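Local coordinates for uncharacterized protein (PDB 4JPQ) that is of unknown function but probably binds carbohydrate through a beta-sandwich domain of carbohydrate-binding family 9, at residues 99-104 and 167-172; 91-96 and 212-217; 113-118 and 130-135. All coordinates share one frame; numbering follows the deposited sequence.

Followed from the N terminus, the chain passes the first halves of contacts 2, 1 and 3 in turn, on the successive antiparallel strands 89-95, 102-108 and 113-118. Contact 3 closes first, when the helix 129-134 returns to strand 113-118. The loop after strand 152-162 then closes contact 1 against the start of strand 102-108. Contact 2 closes last, about 120 residues after it opened, at the C-terminal strand 215-219 and the residue before it. The three closures are therefore concentric, 3 within 1 within 2, and none cross. Contact 1 touches both others: Y103 pairs with V94 of contact 2, and N104 bonds to Q116 of contact 3. Contacts 2 and 3 do not meet.

Contact 1: 99-104 and 167-172; sequences DDRYYN and FQHSVG. With SO4 (sulfate ion), chain F.
Y103 turns CG anti to its carbonyl carbon (chi1 -63°) and H169 does the same (chi1 -65°); the two side chains pass one another antiparallel, with the phenol oxygen at the imidazole edge. Y103 OH is hydrogen-bonded to H169 ND1 at 2.7 Å, and Y103 OH also accepts a hydrogen bond from the backbone N of Q168 at 2.8 Å. Both partners lie near the plane of the tyrosine ring. The edge of that ring is directed at the face of F167 in an offset edge-to-face pair, planes 70° apart, with CE2 of Y103 3.8 Å from CD1 of F167. The aromatic cluster pins the loop between strands 152-162 and 178-186 to strand 102-108 of the beta-sandwich, and the ring of F166 also meets Y103. A phenylalanine here, lacking the oxygen, would probably leave Q168 N and H169 ND1 without their shared partner and the loop less firmly held. Nearer the surface, D99 meets H169 tip to tip, its carboxylate perpendicular to the imidazole and OD1 3.5 Å from NE2. R101 lays CB against the imidazole edge, and its CD lies 3.6 Å from OE1 of Q168, the two chains crossing at about a right angle. Further along, G172 N donates to O4 of a sulfate, probably from the crystallisation liquor, which S173 N also binds.

Contact 2: 91-96 and 212-217; sequences EFFVSP and AFFGTL
F214 meets F93 while L217 meets F92 and V94, so two residues of 212-217 grip opposite faces of strand 89-95 in the beta-sandwich. Strand 178-186 pairs with both 89-95 and 215-219 and so stands between them in the sheet; the touching parts run 87° apart. The tighter part is at F214. Its CB points toward 91-96 and CG is anti to the carbonyl carbon (chi1 -69°); CE1 of the ring comes 3.7 Å from CB of F93, and CZ 3.9 Å from the same atom. The F93 ring itself leads away from 212-217, so the closest approach of F214 is to CB, at the root of that side chain. F93 instead makes edge-to-face pairs with H209 and Y184, and its side chain lies about 5 Å from a bound 3-cyclohexyl-1-propylsulfonic acid, a buffer molecule probably picked up during crystallisation, which may still mark a pocket. Past F93 the ring reaches S95, with F214 CE2 4.3 Å from S95 CB; the hydroxyl of S95 is bonded to R101 O. On the other face the fit is looser. F92 sets CG anti to its backbone N (chi1 174°) and reaches toward L217 tip to tip, and this face continues into the sandwich interior through L64 and Y66 of strand 61-70 and F183. At the solvent side the 3-10 residues A212 and F213 stand clear of 91-96, A212 exposed and F213 partly so, its ring resting on I201. L217 spans the looser face with a single methyl, CD1, which is 4.1 Å from CE1 of F92 and 4.4 Å from CG2 of V94.

Contact 3: 113-118 and 130-135; sequences LLIQGG and EVLGMV
L113 and I115 point from one face of strand 113-118 toward V131 and L132 of helix 129-134 and V135 just after it, a helix packed against a strand at the flank of the beta-sandwich. The axes of strand 113-118 and helix 130-134 approach to 9.5 Å, with their N-to-C directions 120° apart. The side chains that meet are all apolar, and three different meetings carry most of the contact. L113 and V135 cross at about a right angle: L113 presents one methyl, CD2, across the branch point of the valine, 3.7 Å from its CB, with CG1 beside it. I115 and V135 instead reach toward each other tip to tip. The isoleucine has CG1 anti to its carbonyl carbon and CD1 anti to CA (chi2 173°), an extended arm that carries CD1 to within 3.9 Å of CG2 of V135. I115 and L132 run alongside in opposite directions, so that CD2 of the leucine lies 4.0 Å from CG1 of the isoleucine. V131, one residue before L132, adds a more distant contact, its CG1 reaching CD1 of I115. The alternation of the strand turns L114 away from the helix, where its side chain touches T126 and N81, and leaves L113 and I115 to face it. Around these five buried residues, C107 and F105 of strand 102-108 back L113 and I115, while M159 and I161 of strand 152-162 touch L113 and V135. L132 CD2 touches both strand residues: besides I115 it lies 4.2 Å from CD2 of L113 and 3.8 Å from the carbonyl O of L113.

Contact 1: 99-104 and 167-172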
ATOM      1  N   ASP A  99      -2.623 -16.586  -9.669  1.00113.31           N
ATOM      2  CA  ASP A  99      -1.740 -16.785 -10.834  1.00105.32           C
ATOM      3  C   ASP A  99      -0.473 -15.991 -10.508  1.00 94.94           C
ATOM      4  O   ASP A  99      -0.387 -15.375  -9.432  1.00 87.28           O
ATOM      5  CB  ASP A  99      -2.397 -16.375 -12.173  1.00103.29           C
ATOM      6  CG  ASP A  99      -2.661 -14.871 -12.299  1.00 99.53           C
ATOM      7  OD1 ASP A  99      -2.992 -14.206 -11.282  1.00114.12           O
ATOM      8  OD2 ASP A  99      -2.569 -14.368 -13.435  1.00 88.25           O
ATOM      9  N   ASP A 100       0.500 -16.004 -11.414  1.00 94.74           N
ATOM     10  CA  ASP A 100       1.784 -15.320 -11.161  1.00 97.31           C
ATOM     11  C   ASP A 100       1.774 -13.807 -11.312  1.00 91.89           C
ATOM     12  O   ASP A 100       2.714 -13.153 -10.854  1.00102.07           O
ATOM     13  CB  ASP A 100       2.902 -15.941 -12.000  1.00104.15           C
ATOM     14  CG  ASP A 100       3.183 -17.392 -11.617  1.00104.46           C
ATOM     15  OD1 ASP A 100       2.710 -17.864 -10.554  1.00 91.71           O
ATOM     16  OD2 ASP A 100       3.902 -18.061 -12.382  1.00106.19           O
ATOM     17  N   ARG A 101       0.739 -13.250 -11.939  1.00 80.05           N
ATOM     18  CA  ARG A 101       0.636 -11.807 -12.075  1.00 77.71           C
ATOM     19  C   ARG A 101       0.292 -11.165 -10.727  1.00 78.56           C
ATOM     20  O   ARG A 101      -0.497 -11.715  -9.941  1.00 89.50           O
ATOM     21  CB  ARG A 101      -0.428 -11.406 -13.091  1.00 89.76           C
ATOM     22  CG  ARG A 101      -0.108 -11.741 -14.535  1.00 93.53           C
ATOM     23  CD  ARG A 101      -1.169 -11.020 -15.397  1.00 93.66           C
ATOM     24  NE  ARG A 101      -1.434 -11.561 -16.741  1.00 90.15           N
ATOM     25  CZ  ARG A 101      -0.923 -11.121 -17.904  1.00 97.59           C
ATOM     26  NH1 ARG A 101      -0.036 -10.112 -17.978  1.00 97.19           N
ATOM     27  NH2 ARG A 101      -1.298 -11.728 -19.039  1.00 99.22           N
ATOM     28  N   TYR A 102       0.917 -10.021 -10.460  1.00 68.87           N
ATOM     29  CA  TYR A 102       0.668  -9.237  -9.233  1.00 61.49           C
ATOM     30  C   TYR A 102       0.721  -7.754  -9.570  1.00 61.37           C
ATOM     31  O   TYR A 102       1.182  -7.371 -10.662  1.00 62.73           O
ATOM     32  CB  TYR A 102       1.677  -9.560  -8.107  1.00 52.52           C
ATOM     33  CG  TYR A 102       3.061  -9.025  -8.342  1.00 50.26           C
ATOM     34  CD1 TYR A 102       3.972  -9.699  -9.173  1.00 54.76           C
ATOM     35  CD2 TYR A 102       3.469  -7.823  -7.756  1.00 50.70           C
ATOM     36  CE1 TYR A 102       5.252  -9.188  -9.409  1.00 52.13           C
ATOM     37  CE2 TYR A 102       4.740  -7.296  -7.995  1.00 45.98           C
ATOM     38  CZ  TYR A 102       5.626  -7.979  -8.808  1.00 50.68           C
ATOM     39  OH  TYR A 102       6.867  -7.453  -9.022  1.00 48.98           O
ATOM     40  N   TYR A 103       0.269  -6.956  -8.605  1.00 53.23           N
ATOM     41  CA  TYR A 103       0.227  -5.510  -8.705  1.00 52.96           C
ATOM     42  C   TYR A 103       0.942  -4.873  -7.527  1.00 54.56           C
ATOM     43  O   TYR A 103       0.982  -5.450  -6.447  1.00 57.61           O
ATOM     44  CB  TYR A 103      -1.218  -5.042  -8.669  1.00 48.69           C
ATOM     45  CG  TYR A 103      -2.054  -5.522  -9.819  1.00 55.91           C
ATOM     46  CD1 TYR A 103      -2.703  -6.759  -9.774  1.00 57.42           C
ATOM     47  CD2 TYR A 103      -2.227  -4.726 -10.957  1.00 61.00           C
ATOM     48  CE1 TYR A 103      -3.501  -7.191 -10.834  1.00 65.65           C
ATOM     49  CE2 TYR A 103      -3.020  -5.145 -12.019  1.00 67.94           C
ATOM     50  CZ  TYR A 103      -3.657  -6.375 -11.956  1.00 69.04           C
ATOM     51  OH  TYR A 103      -4.443  -6.801 -12.999  1.00 63.73           O
ATOM     52  N   ASN A 104       1.504  -3.691  -7.748  1.00 50.26           N
ATOM     53  CA  ASN A 104       2.131  -2.908  -6.678  1.00 52.77           C
ATOM     54  C   ASN A 104       1.576  -1.485  -6.720  1.00 51.36           C
ATOM     55  O   ASN A 104       1.640  -0.823  -7.759  1.00 43.63           O
ATOM     56  CB  ASN A 104       3.668  -2.907  -6.744  1.00 55.97           C
ATOM     57  CG  ASN A 104       4.209  -2.446  -8.077  1.00 62.30           C
ATOM     58  OD1 ASN A 104       3.820  -2.971  -9.097  1.00 68.30           O
ATOM     59  ND2 ASN A 104       5.100  -1.458  -8.074  1.00 68.76           N
ATOM     60  N   PHE A 167      -6.030  -3.861 -13.553  1.00 65.63           N
ATOM     61  CA  PHE A 167      -6.131  -3.612 -15.002  1.00 62.77           C
ATOM     62  C   PHE A 167      -5.767  -4.726 -15.972  1.00 64.62           C
ATOM     63  O   PHE A 167      -6.120  -4.632 -17.152  1.00 68.39           O
ATOM     64  CB  PHE A 167      -5.446  -2.279 -15.391  1.00 62.05           C
ATOM     65  CG  PHE A 167      -3.941  -2.261 -15.263  1.00 58.43           C
ATOM     66  CD1 PHE A 167      -3.324  -1.949 -14.059  1.00 54.69           C
ATOM     67  CD2 PHE A 167      -3.140  -2.488 -16.377  1.00 64.26           C
ATOM     68  CE1 PHE A 167      -1.938  -1.915 -13.952  1.00 54.91           C
ATOM     69  CE2 PHE A 167      -1.751  -2.449 -16.285  1.00 67.28           C
ATOM     70  CZ  PHE A 167      -1.148  -2.165 -15.066  1.00 60.21           C
ATOM     71  N   GLN A 168      -5.064  -5.747 -15.480  1.00 64.18           N
ATOM     72  CA  GLN A 168      -4.734  -6.944 -16.260  1.00 67.32           C
ATOM     73  C   GLN A 168      -5.663  -8.140 -15.943  1.00 66.44           C
ATOM     74  O   GLN A 168      -5.377  -9.257 -16.377  1.00 68.04           O
ATOM     75  CB  GLN A 168      -3.279  -7.347 -16.022  1.00 72.88           C
ATOM     76  CG  GLN A 168      -2.245  -6.302 -16.423  1.00 75.03           C
ATOM     77  CD  GLN A 168      -0.820  -6.722 -16.079  1.00 80.96           C
ATOM     78  OE1 GLN A 168      -0.586  -7.463 -15.118  1.00 92.67           O
ATOM     79  NE2 GLN A 168       0.139  -6.252 -16.862  1.00 78.10           N
ATOM     80  N   HIS A 169      -6.771  -7.911 -15.220  1.00 70.08           N
ATOM     81  CA  HIS A 169      -7.750  -8.964 -14.849  1.00 68.67           C
ATOM     82  C   HIS A 169      -9.196  -8.493 -14.971  1.00 68.95           C
ATOM     83  O   HIS A 169      -9.453  -7.295 -15.100  1.00 73.37           O
ATOM     84  CB  HIS A 169      -7.515  -9.417 -13.394  1.00 62.79           C
ATOM     85  CG  HIS A 169      -6.200 -10.098 -13.166  1.00 59.29           C
ATOM     86  ND1 HIS A 169      -5.032  -9.406 -12.942  1.00 57.49           N
ATOM     87  CD2 HIS A 169      -5.869 -11.408 -13.128  1.00 59.93           C
ATOM     88  CE1 HIS A 169      -4.036 -10.258 -12.787  1.00 57.97           C
ATOM     89  NE2 HIS A 169      -4.518 -11.480 -12.893  1.00 59.09           N
ATOM     90  N   SER A 170     -10.120  -9.454 -14.929  1.00 75.04           N
ATOM     91  CA  SER A 170     -11.561  -9.196 -14.942  1.00 77.07           C
ATOM     92  C   SER A 170     -12.102  -9.639 -13.590  1.00 76.70           C
ATOM     93  O   SER A 170     -12.876 -10.584 -13.498  1.00 93.78           O
ATOM     94  CB  SER A 170     -12.236  -9.946 -16.089  1.00 79.04           C
ATOM     95  OG  SER A 170     -11.804  -9.428 -17.327  1.00 86.86           O
ATOM     96  N   VAL A 171     -11.665  -8.954 -12.539  1.00 70.79           N
ATOM     97  CA  VAL A 171     -12.074  -9.278 -11.167  1.00 76.01           C
ATOM     98  C   VAL A 171     -13.443  -8.621 -10.977  1.00 76.75           C
ATOM     99  O   VAL A 171     -13.594  -7.413 -11.189  1.00 72.76           O
ATOM    100  CB  VAL A 171     -11.043  -8.814 -10.100  1.00 75.19           C
ATOM    101  CG1 VAL A 171     -11.409  -9.353  -8.723  1.00 69.26           C
ATOM    102  CG2 VAL A 171      -9.650  -9.308 -10.447  1.00 85.71           C
ATOM    103  N   GLY A 172     -14.432  -9.428 -10.598  1.00 84.84           N
ATOM    104  CA  GLY A 172     -15.816  -8.980 -10.444  1.00 89.01           C
ATOM    105  C   GLY A 172     -16.148  -8.416  -9.082  1.00 85.67           C
ATOM    106  O   GLY A 172     -16.472  -7.235  -8.968  1.00 86.25           O
TER
HETATM  107  S   SO4 F 304     -14.863 -12.612 -10.227  1.00158.23           S
HETATM  108  O1  SO4 F 304     -13.558 -13.318 -10.222  1.00151.43           O
HETATM  109  O2  SO4 F 304     -15.035 -11.907 -11.517  1.00177.96           O
HETATM  110  O3  SO4 F 304     -15.982 -13.562 -10.068  1.00100.06           O
HETATM  111  O4  SO4 F 304     -14.911 -11.647  -9.105  1.00182.09           O

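Contact 2: 91-96 and 212-217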
ATOM      1  N   GLU A  91       3.312   1.284   0.692  1.00 44.35           N
ATOM      2  CA  GLU A  91       3.062   0.422  -0.457  1.00 44.02           C
ATOM      3  C   GLU A  91       2.151  -0.764  -0.123  1.00 45.38           C
ATOM      4  O   GLU A  91       2.116  -1.226   1.017  1.00 43.01           O
ATOM      5  CB  GLU A  91       4.402  -0.098  -1.010  1.00 47.79           C
ATOM      6  CG  GLU A  91       5.471   0.973  -1.275  1.00 55.27           C
ATOM      7  CD  GLU A  91       6.783   0.450  -1.841  1.00 59.53           C
ATOM      8  OE1 GLU A  91       6.963  -0.769  -1.967  1.00 63.95           O
ATOM      9  OE2 GLU A  91       7.664   1.275  -2.145  1.00 58.18           O
ATOM     10  N   PHE A  92       1.420  -1.220  -1.145  1.00 49.70           N
ATOM     11  CA  PHE A  92       0.533  -2.384  -1.099  1.00 48.65           C
ATOM     12  C   PHE A  92       0.783  -3.205  -2.364  1.00 43.93           C
ATOM     13  O   PHE A  92       0.605  -2.695  -3.467  1.00 49.32           O
ATOM     14  CB  PHE A  92      -0.934  -1.942  -1.049  1.00 50.05           C
ATOM     15  CG  PHE A  92      -1.939  -3.079  -1.148  1.00 51.48           C
ATOM     16  CD1 PHE A  92      -1.847  -4.195  -0.312  1.00 58.59           C
ATOM     17  CD2 PHE A  92      -3.020  -3.007  -2.036  1.00 51.53           C
ATOM     18  CE1 PHE A  92      -2.786  -5.224  -0.377  1.00 51.96           C
ATOM     19  CE2 PHE A  92      -3.965  -4.026  -2.099  1.00 45.59           C
ATOM     20  CZ  PHE A  92      -3.845  -5.136  -1.269  1.00 50.72           C
ATOM     21  N   PHE A  93       1.222  -4.446  -2.191  1.00 37.82           N
ATOM     22  CA  PHE A  93       1.498  -5.372  -3.299  1.00 43.71           C
ATOM     23  C   PHE A  93       0.479  -6.497  -3.165  1.00 46.68           C
ATOM     24  O   PHE A  93       0.258  -6.969  -2.052  1.00 47.35           O
ATOM     25  CB  PHE A  93       2.904  -5.971  -3.197  1.00 52.09           C
ATOM     26  CG  PHE A  93       4.025  -5.074  -3.690  1.00 48.61           C
ATOM     27  CD1 PHE A  93       4.149  -3.743  -3.275  1.00 50.15           C
ATOM     28  CD2 PHE A  93       5.028  -5.599  -4.509  1.00 46.82           C
ATOM     29  CE1 PHE A  93       5.212  -2.950  -3.716  1.00 44.08           C
ATOM     30  CE2 PHE A  93       6.087  -4.813  -4.945  1.00 46.54           C
ATOM     31  CZ  PHE A  93       6.177  -3.484  -4.554  1.00 48.11           C
ATOM     32  N   VAL A  94      -0.111  -6.944  -4.278  1.00 55.08           N
ATOM     33  CA  VAL A  94      -1.173  -7.968  -4.227  1.00 57.38           C
ATOM     34  C   VAL A  94      -1.375  -8.736  -5.549  1.00 58.09           C
ATOM     35  O   VAL A  94      -1.333  -8.131  -6.620  1.00 59.65           O
ATOM     36  CB  VAL A  94      -2.508  -7.310  -3.757  1.00 54.81           C
ATOM     37  CG1 VAL A  94      -3.006  -6.253  -4.742  1.00 56.69           C
ATOM     38  CG2 VAL A  94      -3.595  -8.339  -3.500  1.00 63.03           C
ATOM     39  N   SER A  95      -1.591 -10.053  -5.443  1.00 61.20           N
ATOM     40  CA  SER A  95      -1.893 -10.960  -6.567  1.00 62.39           C
ATOM     41  C   SER A  95      -3.334 -11.406  -6.289  1.00 61.15           C
ATOM     42  O   SER A  95      -3.584 -12.081  -5.283  1.00 65.88           O
ATOM     43  CB  SER A  95      -0.941 -12.170  -6.605  1.00 70.50           C
ATOM     44  OG  SER A  95      -1.342 -13.143  -7.564  1.00 93.34           O
ATOM     45  N   PRO A  96      -4.280 -11.085  -7.182  1.00 68.36           N
ATOM     46  CA  PRO A  96      -5.675 -11.343  -6.862  1.00 82.89           C
ATOM     47  C   PRO A  96      -6.332 -12.653  -7.316  1.00 91.35           C
ATOM     48  O   PRO A  96      -7.459 -12.911  -6.863  1.00102.34           O
ATOM     49  CB  PRO A  96      -6.352 -10.182  -7.573  1.00 84.99           C
ATOM     50  CG  PRO A  96      -5.577 -10.098  -8.853  1.00 83.94           C
ATOM     51  CD  PRO A  96      -4.177 -10.569  -8.558  1.00 80.99           C
ATOM     52  N   ALA A 212       6.530 -14.955  -3.529  1.00 69.98           N
ATOM     53  CA  ALA A 212       6.748 -16.101  -2.631  1.00 71.94           C
ATOM     54  C   ALA A 212       6.584 -15.720  -1.150  1.00 68.25           C
ATOM     55  O   ALA A 212       6.100 -16.535  -0.374  1.00 65.59           O
ATOM     56  CB  ALA A 212       8.126 -16.709  -2.860  1.00 75.81           C
ATOM     57  N   PHE A 213       6.968 -14.489  -0.786  1.00 66.04           N
ATOM     58  CA  PHE A 213       6.894 -14.003   0.602  1.00 65.20           C
ATOM     59  C   PHE A 213       5.635 -13.234   0.989  1.00 62.63           C
ATOM     60  O   PHE A 213       5.525 -12.789   2.144  1.00 59.27           O
ATOM     61  CB  PHE A 213       8.182 -13.247   0.957  1.00 66.51           C
ATOM     62  CG  PHE A 213       9.373 -14.154   1.018  1.00 74.90           C
ATOM     63  CD1 PHE A 213       9.590 -14.944   2.154  1.00 72.07           C
ATOM     64  CD2 PHE A 213      10.245 -14.283  -0.075  1.00 72.56           C
ATOM     65  CE1 PHE A 213      10.669 -15.813   2.213  1.00 78.41           C
ATOM     66  CE2 PHE A 213      11.329 -15.150  -0.019  1.00 73.28           C
ATOM     67  CZ  PHE A 213      11.538 -15.918   1.128  1.00 79.60           C
ATOM     68  N   PHE A 214       4.675 -13.115   0.059  1.00 59.19           N
ATOM     69  CA  PHE A 214       3.397 -12.476   0.371  1.00 58.15           C
ATOM     70  C   PHE A 214       2.623 -13.274   1.412  1.00 57.04           C
ATOM     71  O   PHE A 214       2.720 -14.499   1.464  1.00 70.95           O
ATOM     72  CB  PHE A 214       2.427 -12.392  -0.825  1.00 66.21           C
ATOM     73  CG  PHE A 214       2.811 -11.448  -1.947  1.00 62.70           C
ATOM     74  CD1 PHE A 214       3.703 -10.386  -1.797  1.00 57.89           C
ATOM     75  CD2 PHE A 214       2.128 -11.574  -3.167  1.00 68.69           C
ATOM     76  CE1 PHE A 214       3.975  -9.545  -2.877  1.00 66.10           C
ATOM     77  CE2 PHE A 214       2.386 -10.725  -4.239  1.00 68.62           C
ATOM     78  CZ  PHE A 214       3.313  -9.706  -4.096  1.00 71.34           C
ATOM     79  N   GLY A 215       1.829 -12.552   2.202  1.00 60.81           N
ATOM     80  CA  GLY A 215       0.939 -13.123   3.205  1.00 61.54           C
ATOM     81  C   GLY A 215      -0.385 -13.394   2.532  1.00 60.45           C
ATOM     82  O   GLY A 215      -0.529 -13.151   1.326  1.00 53.28           O
ATOM     83  N   THR A 216      -1.339 -13.883   3.323  1.00 63.74           N
ATOM     84  CA  THR A 216      -2.672 -14.251   2.849  1.00 66.79           C
ATOM     85  C   THR A 216      -3.710 -13.227   3.310  1.00 64.77           C
ATOM     86  O   THR A 216      -3.672 -12.761   4.453  1.00 64.97           O
ATOM     87  CB  THR A 216      -3.047 -15.660   3.338  1.00 71.37           C
ATOM     88  OG1 THR A 216      -2.044 -16.581   2.888  1.00 76.91           O
ATOM     89  CG2 THR A 216      -4.421 -16.096   2.801  1.00 72.14           C
ATOM     90  N   LEU A 217      -4.630 -12.895   2.407  1.00 65.54           N
ATOM     91  CA  LEU A 217      -5.689 -11.917   2.648  1.00 61.45           C
ATOM     92  C   LEU A 217      -7.034 -12.577   2.390  1.00 68.09           C
ATOM     93  O   LEU A 217      -7.390 -12.822   1.235  1.00 70.04           O
ATOM     94  CB  LEU A 217      -5.495 -10.713   1.728  1.00 55.30           C
ATOM     95  CG  LEU A 217      -4.144  -9.996   1.832  1.00 55.93           C
ATOM     96  CD1 LEU A 217      -4.084  -8.876   0.802  1.00 65.12           C
ATOM     97  CD2 LEU A 217      -3.878  -9.442   3.222  1.00 53.25           C
TER

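Contact 3: 113-118 and 130-135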
ATOM      1  N   LEU A 113       0.802   8.613  -6.761  1.00 47.11           N
ATOM      2  CA  LEU A 113       0.701   7.147  -6.820  1.00 47.94           C
ATOM      3  C   LEU A 113       1.359   6.526  -8.043  1.00 47.41           C
ATOM      4  O   LEU A 113       1.300   7.076  -9.144  1.00 47.22           O
ATOM      5  CB  LEU A 113      -0.774   6.764  -6.849  1.00 46.96           C
ATOM      6  CG  LEU A 113      -1.256   5.317  -7.041  1.00 47.65           C
ATOM      7  CD1 LEU A 113      -0.936   4.457  -5.832  1.00 54.58           C
ATOM      8  CD2 LEU A 113      -2.754   5.310  -7.320  1.00 54.88           C
ATOM      9  N   LEU A 114       1.937   5.349  -7.820  1.00 51.66           N
ATOM     10  CA  LEU A 114       2.534   4.501  -8.850  1.00 51.88           C
ATOM     11  C   LEU A 114       1.830   3.146  -8.779  1.00 53.65           C
ATOM     12  O   LEU A 114       1.636   2.602  -7.669  1.00 45.64           O
ATOM     13  CB  LEU A 114       4.019   4.283  -8.581  1.00 50.59           C
ATOM     14  CG  LEU A 114       4.758   3.176  -9.358  1.00 56.30           C
ATOM     15  CD1 LEU A 114       4.952   3.577 -10.802  1.00 58.25           C
ATOM     16  CD2 LEU A 114       6.096   2.862  -8.720  1.00 56.40           C
ATOM     17  N   ILE A 115       1.458   2.619  -9.948  1.00 51.85           N
ATOM     18  CA  ILE A 115       0.882   1.281 -10.064  1.00 48.66           C
ATOM     19  C   ILE A 115       1.548   0.565 -11.227  1.00 52.07           C
ATOM     20  O   ILE A 115       1.660   1.137 -12.305  1.00 53.47           O
ATOM     21  CB  ILE A 115      -0.636   1.247 -10.366  1.00 44.22           C
ATOM     22  CG1 ILE A 115      -1.442   2.147  -9.441  1.00 43.37           C
ATOM     23  CG2 ILE A 115      -1.164  -0.190 -10.237  1.00 50.07           C
ATOM     24  CD1 ILE A 115      -2.911   2.254  -9.829  1.00 45.65           C
ATOM     25  N   GLN A 116       1.993  -0.667 -11.002  1.00 48.87           N
ATOM     26  CA  GLN A 116       2.432  -1.531 -12.093  1.00 49.32           C
ATOM     27  C   GLN A 116       1.692  -2.853 -11.954  1.00 49.35           C
ATOM     28  O   GLN A 116       1.114  -3.151 -10.891  1.00 54.94           O
ATOM     29  CB  GLN A 116       3.919  -1.794 -12.088  1.00 56.47           C
ATOM     30  CG  GLN A 116       4.844  -0.609 -12.233  1.00 57.84           C
ATOM     31  CD  GLN A 116       6.212  -0.946 -11.663  1.00 61.54           C
ATOM     32  OE1 GLN A 116       6.459  -0.819 -10.451  1.00 61.27           O
ATOM     33  NE2 GLN A 116       7.092  -1.417 -12.519  1.00 56.24           N
ATOM     34  N   GLY A 117       1.701  -3.623 -13.036  1.00 48.02           N
ATOM     35  CA  GLY A 117       1.046  -4.937 -13.097  1.00 50.71           C
ATOM     36  C   GLY A 117       1.838  -5.917 -13.942  1.00 52.53           C
ATOM     37  O   GLY A 117       2.491  -5.517 -14.905  1.00 51.66           O
ATOM     38  N   GLY A 118       1.803  -7.195 -13.570  1.00 58.74           N
ATOM     39  CA  GLY A 118       2.497  -8.259 -14.328  1.00 64.40           C
ATOM     40  C   GLY A 118       3.220  -9.259 -13.457  1.00 64.22           C
ATOM     41  O   GLY A 118       3.210  -9.150 -12.225  1.00 61.32           O
ATOM     42  N   GLU A 130      -6.358   6.639 -16.806  1.00 65.52           N
ATOM     43  CA  GLU A 130      -7.718   6.148 -16.514  1.00 68.64           C
ATOM     44  C   GLU A 130      -7.710   5.270 -15.240  1.00 69.28           C
ATOM     45  O   GLU A 130      -8.515   5.485 -14.324  1.00 71.46           O
ATOM     46  CB  GLU A 130      -8.259   5.365 -17.734  1.00 77.03           C
ATOM     47  CG  GLU A 130      -9.707   4.874 -17.669  1.00 82.79           C
ATOM     48  CD  GLU A 130     -10.764   5.976 -17.751  1.00 86.46           C
ATOM     49  OE1 GLU A 130     -10.528   7.032 -18.388  1.00 94.21           O
ATOM     50  OE2 GLU A 130     -11.864   5.764 -17.192  1.00 76.66           O
ATOM     51  N   VAL A 131      -6.750   4.342 -15.175  1.00 66.25           N
ATOM     52  CA  VAL A 131      -6.600   3.412 -14.040  1.00 57.92           C
ATOM     53  C   VAL A 131      -6.086   4.135 -12.787  1.00 56.07           C
ATOM     54  O   VAL A 131      -6.544   3.848 -11.679  1.00 54.16           O
ATOM     55  CB  VAL A 131      -5.686   2.214 -14.401  1.00 54.45           C
ATOM     56  CG1 VAL A 131      -5.467   1.296 -13.197  1.00 47.71           C
ATOM     57  CG2 VAL A 131      -6.270   1.418 -15.565  1.00 59.26           C
ATOM     58  N   LEU A 132      -5.122   5.044 -12.952  1.00 54.15           N
ATOM     59  CA  LEU A 132      -4.640   5.868 -11.824  1.00 53.85           C
ATOM     60  C   LEU A 132      -5.793   6.694 -11.254  1.00 49.60           C
ATOM     61  O   LEU A 132      -5.911   6.822 -10.028  1.00 47.06           O
ATOM     62  CB  LEU A 132      -3.508   6.794 -12.260  1.00 55.44           C
ATOM     63  CG  LEU A 132      -2.193   6.093 -12.598  1.00 53.71           C
ATOM     64  CD1 LEU A 132      -1.327   6.996 -13.472  1.00 53.67           C
ATOM     65  CD2 LEU A 132      -1.465   5.655 -11.328  1.00 52.23           C
ATOM     66  N   GLY A 133      -6.635   7.216 -12.167  1.00 51.03           N
ATOM     67  CA  GLY A 133      -7.848   7.964 -11.846  1.00 49.92           C
ATOM     68  C   GLY A 133      -8.889   7.172 -11.065  1.00 50.40           C
ATOM     69  O   GLY A 133      -9.675   7.765 -10.338  1.00 53.98           O
HETATM   70  N   MSE A 134      -8.919   5.850 -11.236  1.00 53.08           N
HETATM   71  CA  MSE A 134      -9.828   4.979 -10.474  1.00 50.33           C
HETATM   72  C   MSE A 134      -9.484   4.915  -8.996  1.00 44.48           C
HETATM   73  O   MSE A 134     -10.390   4.813  -8.167  1.00 47.55           O
HETATM   74  CB  MSE A 134      -9.821   3.532 -10.997  1.00 49.62           C
HETATM   75  CG  MSE A 134     -10.539   3.330 -12.312  1.00 54.19           C
HETATM   76 SE   MSE A 134     -10.035   1.547 -13.004  0.75 50.64          SE
HETATM   77  CE  MSE A 134     -10.715   1.897 -14.821  1.00 55.33           C
ATOM     78  N   VAL A 135      -8.198   4.977  -8.654  1.00 44.66           N
ATOM     79  CA  VAL A 135      -7.760   4.836  -7.253  1.00 48.41           C
ATOM     80  C   VAL A 135      -7.865   6.170  -6.543  1.00 50.65           C
ATOM     81  O   VAL A 135      -7.086   7.083  -6.809  1.00 46.74           O
ATOM     82  CB  VAL A 135      -6.324   4.289  -7.123  1.00 43.61           C
ATOM     83  CG1 VAL A 135      -5.941   4.150  -5.651  1.00 51.47           C
ATOM     84  CG2 VAL A 135      -6.195   2.947  -7.839  1.00 44.61           C
TER